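Local coordinates for protein binary enterotoxin of Clostridium perfringens component a (Clostridium perfringens, PDB 5H04) that binds NAD(H) and, as the enzymatic component of a two-part enterotoxin, probably transfers ADP-ribose from NAD to a protein of the host cell, at residues M1-R6 / L86-Y91; E119-F124 / T189-V194; R297-N302 / L356-H361. All coordinates share one frame; numbering follows the deposited sequence.

Contact 1 of 3, residues M1-R6 / L86-Y91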
loop_
_atom_site.group_PDB
_atom_site.type_symbol
_atom_site.label_atom_id
_atom_site.label_comp_id
_atom_site.label_asym_id
_atom_site.label_seq_id
_atom_site.Cartn_x
_atom_site.Cartn_y
_atom_site.Cartn_z
ATOM N N MET A 1 3.654 -22.146 24.265
ATOM C CA MET A 1 2.931 -22.215 25.537
ATOM C C MET A 1 2.300 -20.880 25.937
ATOM O O MET A 1 1.337 -20.843 26.715
ATOM C CB MET A 1 3.867 -22.690 26.649
ATOM C CG MET A 1 4.116 -24.191 26.659
ATOM S SD MET A 1 2.604 -25.142 26.928
ATOM C CE MET A 1 2.098 -24.554 28.546
ATOM N N LEU A 2 2.843 -19.779 25.407
ATOM C CA LEU A 2 2.383 -18.455 25.816
ATOM C C LEU A 2 0.944 -18.172 25.389
ATOM O O LEU A 2 0.329 -17.246 25.925
ATOM C CB LEU A 2 3.327 -17.379 25.269
ATOM C CG LEU A 2 4.746 -17.411 25.854
ATOM C CD1 LEU A 2 5.715 -16.543 25.043
ATOM C CD2 LEU A 2 4.745 -16.993 27.314
ATOM N N ASP A 3 0.385 -18.954 24.459
ATOM C CA ASP A 3 -1.004 -18.807 24.035
ATOM C C ASP A 3 -1.900 -19.924 24.572
ATOM O O ASP A 3 -3.021 -20.101 24.080
ATOM C CB ASP A 3 -1.103 -18.768 22.507
ATOM C CG ASP A 3 -0.539 -17.482 21.895
ATOM O OD1 ASP A 3 -0.460 -16.456 22.604
ATOM O OD2 ASP A 3 -0.192 -17.494 20.690
ATOM N N ASP A 4 -1.438 -20.683 25.571
ATOM C CA ASP A 4 -2.185 -21.867 25.994
ATOM C C ASP A 4 -3.429 -21.521 26.798
ATOM O O ASP A 4 -4.409 -22.278 26.781
ATOM C CB ASP A 4 -1.303 -22.806 26.823
ATOM C CG ASP A 4 -2.012 -24.119 27.170
ATOM O OD1 ASP A 4 -2.502 -24.785 26.231
ATOM O OD2 ASP A 4 -2.095 -24.470 28.372
ATOM N N ASN A 5 -3.418 -20.407 27.520
ATOM C CA ASN A 5 -4.522 -20.098 28.412
ATOM C C ASN A 5 -5.344 -18.910 27.937
ATOM O O ASN A 5 -6.050 -18.292 28.744
ATOM C CB ASN A 5 -4.003 -19.861 29.829
ATOM C CG ASN A 5 -4.443 -20.943 30.787
ATOM O OD1 ASN A 5 -5.591 -21.398 30.746
ATOM N ND2 ASN A 5 -3.525 -21.385 31.641
ATOM N N ARG A 6 -5.294 -18.589 26.643
ATOM C CA ARG A 6 -6.033 -17.405 26.244
ATOM C C ARG A 6 -7.023 -17.720 25.127
ATOM O O ARG A 6 -6.804 -18.635 24.326
ATOM C CB ARG A 6 -5.099 -16.281 25.775
ATOM C CG ARG A 6 -4.509 -16.505 24.393
ATOM C CD ARG A 6 -4.022 -15.202 23.789
ATOM N NE ARG A 6 -3.235 -15.414 22.582
ATOM C CZ ARG A 6 -3.737 -15.452 21.350
ATOM N NH1 ARG A 6 -5.048 -15.296 21.149
ATOM N NH2 ARG A 6 -2.928 -15.648 20.321
ATOM N N LEU A 86 2.585 -15.110 17.059
ATOM C CA LEU A 86 1.405 -15.744 17.634
ATOM C C LEU A 86 1.344 -17.221 17.239
ATOM O O LEU A 86 1.742 -17.602 16.141
ATOM C CB LEU A 86 0.130 -15.037 17.159
ATOM C CG LEU A 86 -0.088 -13.541 17.447
ATOM C CD1 LEU A 86 -1.376 -13.031 16.787
ATOM C CD2 LEU A 86 -0.140 -13.290 18.939
ATOM N N THR A 87 0.838 -18.058 18.149
ATOM C CA THR A 87 0.610 -19.473 17.850
ATOM C C THR A 87 -0.857 -19.794 17.587
ATOM O O THR A 87 -1.171 -20.914 17.169
ATOM C CB THR A 87 1.120 -20.362 18.995
ATOM O OG1 THR A 87 0.337 -20.129 20.169
ATOM C CG2 THR A 87 2.578 -20.062 19.295
ATOM N N LYS A 88 -1.749 -18.845 17.838
ATOM C CA LYS A 88 -3.149 -18.908 17.426
ATOM C C LYS A 88 -3.581 -17.477 17.131
ATOM O O LYS A 88 -2.879 -16.531 17.486
ATOM C CB LYS A 88 -4.027 -19.544 18.511
ATOM C CG LYS A 88 -4.152 -18.721 19.773
ATOM C CD LYS A 88 -4.930 -19.460 20.860
ATOM C CE LYS A 88 -6.429 -19.442 20.606
ATOM N NZ LYS A 88 -7.206 -19.854 21.811
ATOM N N PRO A 89 -4.721 -17.300 16.448
ATOM C CA PRO A 89 -5.142 -15.931 16.112
ATOM C C PRO A 89 -5.386 -15.068 17.340
ATOM O O PRO A 89 -5.736 -15.550 18.422
ATOM C CB PRO A 89 -6.437 -16.150 15.320
ATOM C CG PRO A 89 -6.268 -17.507 14.715
ATOM C CD PRO A 89 -5.545 -18.309 15.761
ATOM N N LEU A 90 -5.208 -13.757 17.155
ATOM C CA LEU A 90 -5.507 -12.786 18.202
ATOM C C LEU A 90 -6.278 -11.629 17.588
ATOM O O LEU A 90 -5.827 -11.032 16.603
ATOM C CB LEU A 90 -4.223 -12.277 18.873
ATOM C CG LEU A 90 -4.423 -11.230 19.973
ATOM C CD1 LEU A 90 -4.858 -11.882 21.283
ATOM C CD2 LEU A 90 -3.164 -10.385 20.170
ATOM N N TYR A 91 -7.444 -11.335 18.144
ATOM C CA TYR A 91 -8.180 -10.135 17.773
ATOM C C TYR A 91 -7.624 -8.943 18.539
ATOM O O TYR A 91 -7.355 -9.041 19.740
ATOM C CB TYR A 91 -9.670 -10.298 18.075
ATOM C CG TYR A 91 -10.408 -11.304 17.197
ATOM C CD1 TYR A 91 -10.404 -12.665 17.502
ATOM C CD2 TYR A 91 -11.121 -10.889 16.072
ATOM C CE1 TYR A 91 -11.083 -13.586 16.701
ATOM C CE2 TYR A 91 -11.805 -11.806 15.272
ATOM C CZ TYR A 91 -11.780 -13.153 15.591
ATOM O OH TYR A 91 -12.467 -14.063 14.794
#
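D3 accepts two hydrogen bonds from T87 on a single oxygen. The backbone N of T87 lies 2.8 Å from D3 OD2 and meets it nearly in line with the carboxylate C-O bond. The T87 hydroxyl, OG1, gives its proton to D3 OD2 at 2.7 Å, on the anti side of the carboxylate. With chi1 at 66°, the hydroxyl is placed on the same side as its own amide N, and both point at D3 OD2.

A salt bridge within the N-terminal loop steadies the two side chains that reach segment 86-91. R6 NE meets D3 OD1 at 3.0 Å, approaching from above the carboxylate plane. W20 of helix 14-31 also donates to D3 OD1. R6 NH1 and NH2 reach backbone carbonyls of the other segment. R6 NH1 bonds P89 O at 2.8 Å, almost exactly in the guanidinium plane and with an N-H...O angle of 167°. R6 NH2 reaches K88 O at 3.0 Å, above that carbonyl's plane; its bond to D3 OD2 is weak.

The two segments are the N-terminal loop, folded as two successive type I turns (M1-D4 and D3-R6), and the lead-in to strand 90-96 with its first residues. That strand is an outermost one of the five-stranded sheet in the first ADP-ribosyltransferase-like half.

Apolar carbons sandwich the guanidinium. L90 CD1 lies over one face, 3.4 Å from R6 NH1, and the K88 chain passes over the other. K88 runs past R6 in the opposite direction. At its end, K88 NZ donates to R6 O at 2.8 Å, in the carbonyl plane.

Contact 2 of 3, residues E119-F124 / T189-V194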
loop_
_atom_site.group_PDB
_atom_site.type_symbol
_atom_site.label_atom_id
_atom_site.label_comp_id
_atom_site.label_asym_id
_atom_site.label_seq_id
_atom_site.Cartn_x
_atom_site.Cartn_y
_atom_site.Cartn_z
ATOM N N GLU A 119 -26.821 7.369 5.862
ATOM C CA GLU A 119 -26.355 7.417 4.480
ATOM C C GLU A 119 -24.830 7.373 4.411
ATOM O O GLU A 119 -24.260 6.718 3.528
ATOM C CB GLU A 119 -26.901 8.669 3.786
ATOM C CG GLU A 119 -26.377 8.869 2.342
ATOM C CD GLU A 119 -25.432 10.054 2.194
ATOM O OE1 GLU A 119 -25.176 10.730 3.216
ATOM O OE2 GLU A 119 -24.959 10.291 1.058
ATOM N N ALA A 120 -24.153 8.056 5.335
ATOM C CA ALA A 120 -22.695 8.041 5.338
ATOM C C ALA A 120 -22.168 6.632 5.584
ATOM O O ALA A 120 -21.264 6.158 4.883
ATOM C CB ALA A 120 -22.160 9.018 6.390
ATOM N N ILE A 121 -22.738 5.932 6.566
ATOM C CA ILE A 121 -22.227 4.595 6.839
ATOM C C ILE A 121 -22.610 3.635 5.712
ATOM O O ILE A 121 -21.915 2.639 5.475
ATOM C CB ILE A 121 -22.696 4.100 8.224
ATOM C CG1 ILE A 121 -21.758 2.984 8.708
ATOM C CG2 ILE A 121 -24.149 3.657 8.186
ATOM C CD1 ILE A 121 -22.200 2.284 9.970
ATOM N N ASN A 122 -23.703 3.911 4.992
ATOM C CA ASN A 122 -23.993 3.116 3.799
ATOM C C ASN A 122 -22.927 3.331 2.731
ATOM O O ASN A 122 -22.460 2.368 2.115
ATOM C CB ASN A 122 -25.390 3.433 3.254
ATOM C CG ASN A 122 -26.498 2.580 3.916
ATOM O OD1 ASN A 122 -26.220 1.573 4.584
ATOM N ND2 ASN A 122 -27.758 2.994 3.734
ATOM N N ASN A 123 -22.495 4.582 2.523
ATOM C CA ASN A 123 -21.413 4.830 1.571
ATOM C C ASN A 123 -20.098 4.235 2.061
ATOM O O ASN A 123 -19.295 3.737 1.256
ATOM C CB ASN A 123 -21.257 6.331 1.321
ATOM C CG ASN A 123 -22.424 6.924 0.542
ATOM O OD1 ASN A 123 -23.133 6.219 -0.170
ATOM N ND2 ASN A 123 -22.611 8.235 0.667
ATOM N N PHE A 124 -19.852 4.304 3.371
ATOM C CA PHE A 124 -18.661 3.692 3.954
ATOM C C PHE A 124 -18.618 2.202 3.652
ATOM O O PHE A 124 -17.560 1.662 3.311
ATOM C CB PHE A 124 -18.646 3.948 5.466
ATOM C CG PHE A 124 -17.341 3.610 6.151
ATOM C CD1 PHE A 124 -16.176 4.278 5.831
ATOM C CD2 PHE A 124 -17.300 2.653 7.167
ATOM C CE1 PHE A 124 -14.982 3.977 6.478
ATOM C CE2 PHE A 124 -16.123 2.348 7.812
ATOM C CZ PHE A 124 -14.955 3.015 7.472
ATOM N N THR A 189 -14.016 -7.491 6.819
ATOM C CA THR A 189 -14.848 -8.682 6.900
ATOM C C THR A 189 -16.237 -8.398 7.457
ATOM O O THR A 189 -17.050 -9.330 7.550
ATOM C CB THR A 189 -14.166 -9.734 7.781
ATOM O OG1 THR A 189 -14.004 -9.190 9.110
ATOM C CG2 THR A 189 -12.796 -10.124 7.189
ATOM N N GLY A 190 -16.528 -7.162 7.862
ATOM C CA GLY A 190 -17.837 -6.847 8.404
ATOM C C GLY A 190 -17.896 -5.408 8.854
ATOM O O GLY A 190 -16.868 -4.753 9.086
ATOM N N LEU A 191 -19.118 -4.909 8.957
ATOM C CA LEU A 191 -19.375 -3.534 9.341
ATOM C C LEU A 191 -20.604 -3.486 10.234
ATOM O O LEU A 191 -21.607 -4.143 9.941
ATOM C CB LEU A 191 -19.613 -2.646 8.114
ATOM C CG LEU A 191 -19.893 -1.158 8.349
ATOM C CD1 LEU A 191 -18.704 -0.416 9.013
ATOM C CD2 LEU A 191 -20.301 -0.483 7.044
ATOM N N SER A 192 -20.528 -2.695 11.305
ATOM C CA SER A 192 -21.659 -2.524 12.213
ATOM C C SER A 192 -21.445 -1.235 12.986
ATOM O O SER A 192 -20.418 -0.574 12.857
ATOM C CB SER A 192 -21.797 -3.707 13.171
ATOM O OG SER A 192 -20.699 -3.763 14.067
ATOM N N ILE A 193 -22.429 -0.881 13.799
ATOM C CA ILE A 193 -22.324 0.266 14.696
ATOM C C ILE A 193 -22.147 -0.258 16.114
ATOM O O ILE A 193 -22.891 -1.147 16.549
ATOM C CB ILE A 193 -23.555 1.182 14.581
ATOM C CG1 ILE A 193 -23.579 1.865 13.211
ATOM C CG2 ILE A 193 -23.555 2.217 15.702
ATOM C CD1 ILE A 193 -24.858 2.603 12.893
ATOM N N VAL A 194 -21.157 0.279 16.832
ATOM C CA VAL A 194 -20.908 -0.069 18.226
ATOM C C VAL A 194 -21.073 1.197 19.054
ATOM O O VAL A 194 -20.691 2.284 18.610
ATOM C CB VAL A 194 -19.511 -0.708 18.434
ATOM C CG1 VAL A 194 -18.389 0.212 17.967
ATOM C CG2 VAL A 194 -19.284 -1.090 19.895
#
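I121 and F124 of helix 118-128 pack against L191 and I193 of strand 185-196. This is helix-on-sheet packing in the first ADP-ribosyltransferase-like half, where the strand belongs to a mixed five-stranded sheet. The segments run nearly antiparallel, at 164°, with axes 10.0 Å apart at their closest. No hydrogen bond crosses between them.

The contacts between side chains are apolar. In I121, CG1 is anti to the backbone N (chi1 -159°), and the extended chi2 (-172°) continues the chain until CD1 reaches the strand. I121 CD1 touches I193 CG1 at 3.5 Å. The two isoleucine side chains lie at a slant to each other. I121 and L191 instead slide past one another in opposite directions, with I121 CG1 4.1 Å from L191 CD2. The same methyl, L191 CD2, also lies near the helix backbone, 3.8 Å from I121 O. The two branches of L191 meet residues about one helical turn apart: CD2 goes to I121 and CD1 to F124.

Other residues complete the packing. F124 is buried and meets F101 and F103 edge-to-face, and I116 of a loop touches I121 and I193. On the strand, T189 and G190 both face D205 in a classic beta bulge, just before the residues that meet the helix. At the F124 ring, L191 CD1 comes in at the edge, near the ring plane, 3.8 Å from CD2 of F124.

Contact 3 of 3, residues R297-N302 / L356-H361. With NAI (1,4-dihydronicotinamide adenine dinucleotide), chain B.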
loop_
_atom_site.group_PDB
_atom_site.type_symbol
_atom_site.label_atom_id
_atom_site.label_comp_id
_atom_site.label_asym_id
_atom_site.label_seq_id
_atom_site.Cartn_x
_atom_site.Cartn_y
_atom_site.Cartn_z
ATOM N N ARG A 297 3.867 2.874 -10.153
ATOM C CA ARG A 297 4.073 3.694 -11.342
ATOM C C ARG A 297 4.306 5.140 -10.934
ATOM O O ARG A 297 3.541 5.695 -10.141
ATOM C CB ARG A 297 2.878 3.598 -12.311
ATOM C CG ARG A 297 3.020 4.524 -13.518
ATOM C CD ARG A 297 1.869 4.380 -14.546
ATOM N NE ARG A 297 1.888 5.512 -15.465
ATOM C CZ ARG A 297 2.786 5.658 -16.441
ATOM N NH1 ARG A 297 3.716 4.732 -16.631
ATOM N NH2 ARG A 297 2.765 6.730 -17.223
ATOM N N ARG A 298 5.378 5.742 -11.459
ATOM C CA ARG A 298 5.571 7.180 -11.331
ATOM C C ARG A 298 4.741 7.848 -12.419
ATOM O O ARG A 298 5.030 7.696 -13.611
ATOM C CB ARG A 298 7.052 7.539 -11.433
ATOM C CG ARG A 298 7.875 6.913 -10.313
ATOM C CD ARG A 298 7.282 7.265 -8.949
ATOM N NE ARG A 298 7.865 6.455 -7.882
ATOM C CZ ARG A 298 8.497 6.944 -6.824
ATOM N NH1 ARG A 298 8.638 8.255 -6.672
ATOM N NH2 ARG A 298 8.989 6.116 -5.909
ATOM N N MET A 299 3.682 8.544 -12.015
ATOM C CA MET A 299 2.678 9.036 -12.943
ATOM C C MET A 299 2.929 10.504 -13.257
ATOM O O MET A 299 3.310 11.286 -12.380
ATOM C CB MET A 299 1.263 8.863 -12.373
ATOM C CG MET A 299 0.876 7.407 -12.090
ATOM S SD MET A 299 -0.726 7.258 -11.275
ATOM C CE MET A 299 -1.827 7.242 -12.677
ATOM N N GLY A 300 2.699 10.873 -14.511
ATOM C CA GLY A 300 2.744 12.261 -14.904
ATOM C C GLY A 300 1.418 12.934 -14.617
ATOM O O GLY A 300 0.391 12.271 -14.443
ATOM N N PRO A 301 1.406 14.268 -14.581
ATOM C CA PRO A 301 0.170 14.974 -14.199
ATOM C C PRO A 301 -0.961 14.848 -15.202
ATOM O O PRO A 301 -2.126 15.011 -14.819
ATOM C CB PRO A 301 0.636 16.432 -14.065
ATOM C CG PRO A 301 1.808 16.517 -14.984
ATOM C CD PRO A 301 2.519 15.202 -14.813
ATOM N N ASN A 302 -0.662 14.592 -16.476
ATOM C CA ASN A 302 -1.718 14.405 -17.467
ATOM C C ASN A 302 -2.612 13.217 -17.131
ATOM O O ASN A 302 -3.775 13.180 -17.548
ATOM C CB ASN A 302 -1.127 14.191 -18.865
ATOM C CG ASN A 302 -0.386 15.407 -19.403
ATOM O OD1 ASN A 302 0.289 15.309 -20.426
ATOM N ND2 ASN A 302 -0.502 16.551 -18.723
ATOM N N LEU A 356 3.246 11.927 -8.464
ATOM C CA LEU A 356 2.123 11.017 -8.265
ATOM C C LEU A 356 2.647 9.596 -8.353
ATOM O O LEU A 356 3.187 9.196 -9.391
ATOM C CB LEU A 356 1.034 11.279 -9.303
ATOM C CG LEU A 356 0.463 12.697 -9.203
ATOM C CD1 LEU A 356 -0.286 13.043 -10.467
ATOM C CD2 LEU A 356 -0.448 12.848 -7.970
ATOM N N ILE A 357 2.523 8.854 -7.254
ATOM C CA ILE A 357 3.081 7.515 -7.125
ATOM C C ILE A 357 1.908 6.546 -7.031
ATOM O O ILE A 357 1.231 6.472 -6.000
ATOM C CB ILE A 357 3.998 7.398 -5.899
ATOM C CG1 ILE A 357 5.105 8.469 -5.939
ATOM C CG2 ILE A 357 4.591 5.996 -5.810
ATOM C CD1 ILE A 357 5.948 8.543 -4.649
ATOM N N LEU A 358 1.671 5.795 -8.102
ATOM C CA LEU A 358 0.655 4.749 -8.077
ATOM C C LEU A 358 1.162 3.558 -7.276
ATOM O O LEU A 358 2.284 3.098 -7.487
ATOM C CB LEU A 358 0.317 4.309 -9.494
ATOM C CG LEU A 358 -0.850 3.322 -9.664
ATOM C CD1 LEU A 358 -2.165 4.013 -9.382
ATOM C CD2 LEU A 358 -0.858 2.718 -11.072
ATOM N N ARG A 359 0.339 3.066 -6.351
ATOM C CA ARG A 359 0.597 1.823 -5.622
ATOM C C ARG A 359 -0.599 0.939 -5.943
ATOM O O ARG A 359 -1.660 1.095 -5.337
ATOM C CB ARG A 359 0.744 2.046 -4.108
ATOM C CG ARG A 359 0.997 0.744 -3.338
ATOM C CD ARG A 359 1.699 0.965 -1.999
ATOM N NE ARG A 359 0.860 1.689 -1.048
ATOM C CZ ARG A 359 1.293 2.074 0.143
ATOM N NH1 ARG A 359 2.541 1.798 0.505
ATOM N NH2 ARG A 359 0.490 2.744 0.955
ATOM N N LEU A 360 -0.437 0.026 -6.898
ATOM C CA LEU A 360 -1.568 -0.613 -7.572
ATOM C C LEU A 360 -1.718 -2.047 -7.104
ATOM O O LEU A 360 -0.782 -2.847 -7.214
ATOM C CB LEU A 360 -1.382 -0.559 -9.087
ATOM C CG LEU A 360 -2.400 -1.284 -9.966
ATOM C CD1 LEU A 360 -3.755 -0.590 -9.954
ATOM C CD2 LEU A 360 -1.871 -1.403 -11.395
ATOM N N HIS A 361 -2.904 -2.381 -6.609
ATOM C CA HIS A 361 -3.252 -3.776 -6.404
ATOM C C HIS A 361 -3.589 -4.367 -7.766
ATOM O O HIS A 361 -4.604 -4.004 -8.371
ATOM C CB HIS A 361 -4.423 -3.911 -5.433
ATOM C CG HIS A 361 -4.923 -5.314 -5.317
ATOM N ND1 HIS A 361 -4.493 -6.174 -4.331
ATOM C CD2 HIS A 361 -5.770 -6.029 -6.097
ATOM C CE1 HIS A 361 -5.077 -7.349 -4.490
ATOM N NE2 HIS A 361 -5.854 -7.289 -5.556
HETATM P PA NAI B . 4.031 6.581 -20.739
HETATM O O1A NAI B . 3.663 6.409 -22.245
HETATM O O2A NAI B . 3.059 5.820 -19.820
HETATM O O5B NAI B . 3.968 8.146 -20.311
HETATM C C5B NAI B . 4.682 9.159 -20.998
HETATM C C4B NAI B . 3.877 10.480 -20.785
HETATM O O4B NAI B . 2.407 10.239 -21.241
HETATM C C3B NAI B . 3.826 10.800 -19.552
HETATM O O3B NAI B . 3.884 12.241 -19.375
HETATM C C2B NAI B . 2.352 10.301 -18.999
HETATM O O2B NAI B . 1.997 11.099 -17.833
HETATM C C1B NAI B . 1.543 10.437 -19.974
HETATM N N9A NAI B . 0.531 9.372 -19.976
HETATM C C8A NAI B . 0.730 8.031 -19.993
HETATM N N7A NAI B . -0.515 7.447 -19.976
HETATM C C5A NAI B . -1.461 8.449 -19.951
HETATM C C6A NAI B . -2.836 8.400 -19.926
HETATM N N6A NAI B . -3.785 7.344 -19.915
HETATM N N1A NAI B . -3.545 9.554 -19.898
HETATM C C2A NAI B . -2.896 10.757 -19.889
HETATM N N3A NAI B . -1.521 10.812 -19.925
HETATM C C4A NAI B . -0.816 9.655 -19.956
HETATM O O3 NAI B . 5.537 6.102 -20.490
HETATM P PN NAI B . 6.467 6.474 -19.236
HETATM O O1N NAI B . 5.766 6.380 -17.941
HETATM O O2N NAI B . 7.054 7.896 -19.345
HETATM O O5D NAI B . 7.615 5.355 -19.249
HETATM C C5D NAI B . 8.582 5.373 -20.233
HETATM C C4D NAI B . 9.382 4.160 -20.158
HETATM O O4D NAI B . 9.777 3.936 -18.906
HETATM C C3D NAI B . 8.507 2.837 -20.644
HETATM O O3D NAI B . 9.449 1.925 -21.383
HETATM C C2D NAI B . 8.102 2.319 -19.597
HETATM O O2D NAI B . 7.804 0.871 -19.731
HETATM C C1D NAI B . 9.317 2.569 -18.556
HETATM N N1N NAI B . 8.943 2.503 -17.293
HETATM C C2N NAI B . 7.998 3.428 -16.728
HETATM C C3N NAI B . 7.653 3.345 -15.242
HETATM C C7N NAI B . 6.968 4.456 -14.532
HETATM O O7N NAI B . 6.885 4.381 -13.290
HETATM N N7N NAI B . 6.437 5.553 -15.228
HETATM C C4N NAI B . 7.973 2.080 -14.443
HETATM C C5N NAI B . 9.232 1.398 -14.970
HETATM C C6N NAI B . 9.528 1.481 -16.462
#
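R298 and I357 lie side by side and point the same way on one face of the sheet. The R298 chain bends at chi2 (-54°), which brings its guanidinium back over the isoleucine. I357 CD1 sits over one guanidinium face, 3.4 Å from R298 NH1. R298 NH2 donates to the carbonyl oxygens of S345 and F59.

M299 and L358 share the other face with R297 and L356. M299 slants across L358, its SD 3.6 Å from L358 CB. M299 and L356 meet through their CB atoms. R297 begins beside L358, but its extended chain leads away to the dinucleotide. There R297 NH1 bonds the phosphate oxygen O1N of NAI at 2.9 Å, and NH2 adds weak bonds to O1N and O2A. A salt bridge to E303 also holds R297 NE.

The backbone pairs antiparallel, with L358 N donating to R297 O at 2.8 Å. The next residue, R298, turns its backbone to the nicotinamide: R298 N meets NAI O7N at 2.7 Å, and R298 O accepts from NAI N7N at 3.0 Å. This two-bond grip on the carboxamide is characteristic of the NAD site of ADP-ribosyltransferases.

Strand 293-299 is outermost in its sheet. Strand 356-362 pairs with it on one side and with strand 409-418 on the other, while Y391 of strand 390-401 touches M299 and L358.

How the contacts relate
Contact 3 is buried and lies closest to the chain's centre. Contact 1 is partly buried, and contact 2 is a surface contact. Contacts 1 and 2 reach the same sheet in the first ADP-ribosyltransferase range, yet their nearest atoms are about 7 Å apart. Contact 3 belongs to the second range, whose sheet repeats the strand order 1-3-5-4-2. Strands 90-96 and 293-299 are each outermost in their sheets. The first has a loop bound at its start through hydrogen bonds, with a salt bridge inside the loop. The second pairs with its neighbour strand and binds the nucleotide. Contact 2 has no hydrogen bond across it, and its side chains meet through apolar groups. Contacts 1 and 2 lie away from the annotated sites.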